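Local coordinates for protein Old Yellow Enzyme (Pichia, PDB 6AGZ) that catalyses the asymmetric reduction of enone compounds as an FMN-dependent TIM-barrel flavoprotein of the old yellow enzyme family, at the interface of chains A and B. Residues are numbered along the deposited sequence; one frame, centred on the assembly and turned at random. Chains: chain A/B, Old Yellow Enzyme.

The interface of chains A and B. Residues chain A 304, 307, 310; chain B 243, 259, 299-301, 304.
Helix 303-308 of chain A packs against its own counterpart in chain B, against helix 258-274 of B, and against the B loops that carry B:Tyr243 and the stretch B:Ser299 to B:Asp301. This is one part of a two-fold symmetric interface between identical chains, repeated with the chains exchanged; the structure alone does not show that the dimer forms in solution.

A:Gln307 does most of the reaching. Its CG lies beside the backbone N (chi1 -79°) and the chain runs on extended, which carries the amide across to the B loops. There NE2 donates to the phenol oxygen OH of B:Tyr243 at 2.7 Å, nearly straight at the hydrogen and with the acceptor lying in the amide plane. The two side chains cross at about a right angle, yet amide and ring planes differ by only 20°.

The phenol oxygen is held from its own side too. The indole NE1 of B:Trp304 donates to OH of B:Tyr243 at 3.1 Å, close to the indole plane, while that hydroxyl in turn donates to the backbone O of B:Asp301 at 2.9 Å, approaching from above the carbonyl plane. These two bonds from its own chain probably hold the hydroxyl where the glutamine meets it.

Apolar contacts lie beside the amide. B:Ile259 lays CG1 over one face of the B:Trp304 indole, toward its rim, and points CD1 across the interface to CB of A:Gln307, 3.9 Å away. The two copies of Trp304 meet through their beta carbons rather than their rings, with A:Trp304 CB 4.0 Å from B:Trp304 CB.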
# COMPACT_ATOMS: atom_id res chain seq x y z
N TRP A 304 -3.74 -1.28 5.74
CA TRP A 304 -2.39 -1.15 5.21
C TRP A 304 -1.68 0.07 5.80
O TRP A 304 -0.48 0.02 6.08
CB TRP A 304 -2.43 -1.06 3.68
CG TRP A 304 -3.26 0.08 3.16
CD1 TRP A 304 -4.59 0.05 2.89
CD2 TRP A 304 -2.80 1.40 2.85
NE1 TRP A 304 -5.00 1.28 2.42
CE2 TRP A 304 -3.92 2.12 2.39
CE3 TRP A 304 -1.56 2.04 2.91
CZ2 TRP A 304 -3.84 3.46 1.99
CZ3 TRP A 304 -1.48 3.37 2.51
CH2 TRP A 304 -2.61 4.06 2.06
N GLN A 307 -0.19 -0.78 8.89
CA GLN A 307 0.99 -1.62 8.70
C GLN A 307 2.26 -0.80 8.62
O GLN A 307 3.32 -1.25 9.07
CB GLN A 307 0.84 -2.47 7.43
CG GLN A 307 -0.04 -3.69 7.57
CD GLN A 307 0.15 -4.67 6.43
OE1 GLN A 307 -0.81 -5.10 5.79
NE2 GLN A 307 1.40 -5.02 6.15
N LYS A 310 3.80 3.18 12.63
CA LYS A 310 3.82 2.44 13.88
C LYS A 310 3.47 3.29 15.10
O LYS A 310 3.33 2.73 16.19
CB LYS A 310 5.20 1.80 14.10
CG LYS A 310 5.66 0.91 12.96
CD LYS A 310 4.78 -0.32 12.83
CE LYS A 310 5.35 -1.30 11.82
NZ LYS A 310 4.54 -2.55 11.74
N TYR B 243 6.80 -9.31 0.99
CA TYR B 243 7.20 -9.52 2.38
C TYR B 243 8.40 -10.44 2.53
O TYR B 243 8.96 -10.52 3.63
CB TYR B 243 6.03 -10.10 3.18
CG TYR B 243 4.88 -9.14 3.38
CD1 TYR B 243 5.00 -8.05 4.23
CD2 TYR B 243 3.67 -9.33 2.73
CE1 TYR B 243 3.96 -7.17 4.43
CE2 TYR B 243 2.62 -8.45 2.92
CZ TYR B 243 2.77 -7.37 3.77
OH TYR B 243 1.72 -6.50 3.95
N ILE B 259 4.84 -1.87 0.70
CA ILE B 259 3.49 -1.49 0.29
C ILE B 259 3.54 -0.36 -0.73
O ILE B 259 2.75 -0.31 -1.67
CB ILE B 259 2.65 -1.12 1.52
CG1 ILE B 259 2.42 -2.36 2.40
CG2 ILE B 259 1.31 -0.53 1.11
CD1 ILE B 259 1.62 -2.08 3.65
N SER B 299 1.94 -8.13 11.40
CA SER B 299 0.74 -7.55 10.82
C SER B 299 0.76 -7.66 9.30
O SER B 299 0.02 -6.96 8.61
CB SER B 299 0.60 -6.09 11.24
OG SER B 299 1.66 -5.30 10.73
N GLU B 300 1.61 -8.54 8.78
CA GLU B 300 1.72 -8.73 7.34
C GLU B 300 0.41 -9.29 6.79
O GLU B 300 -0.16 -10.23 7.34
CB GLU B 300 2.89 -9.66 7.02
CG GLU B 300 4.23 -9.14 7.51
CD GLU B 300 5.39 -10.04 7.11
OE1 GLU B 300 5.14 -11.13 6.55
OE2 GLU B 300 6.55 -9.65 7.35
N ASP B 301 -0.05 -8.71 5.68
CA ASP B 301 -1.32 -9.09 5.08
C ASP B 301 -1.35 -8.59 3.64
O ASP B 301 -0.98 -7.44 3.38
CB ASP B 301 -2.49 -8.51 5.89
CG ASP B 301 -3.84 -9.09 5.48
OD1 ASP B 301 -4.13 -9.16 4.27
OD2 ASP B 301 -4.60 -9.49 6.38
N TRP B 304 -4.17 -5.41 0.73
CA TRP B 304 -3.95 -4.23 -0.10
C TRP B 304 -3.64 -4.62 -1.54
O TRP B 304 -4.09 -3.96 -2.49
CB TRP B 304 -2.84 -3.37 0.49
CG TRP B 304 -1.54 -4.10 0.69
CD1 TRP B 304 -1.16 -4.80 1.80
CD2 TRP B 304 -0.45 -4.20 -0.23
NE1 TRP B 304 0.09 -5.33 1.62
CE2 TRP B 304 0.55 -4.97 0.38
CE3 TRP B 304 -0.22 -3.70 -1.52
CZ2 TRP B 304 1.76 -5.27 -0.25
CZ3 TRP B 304 0.98 -3.99 -2.14
CH2 TRP B 304 1.95 -4.77 -1.51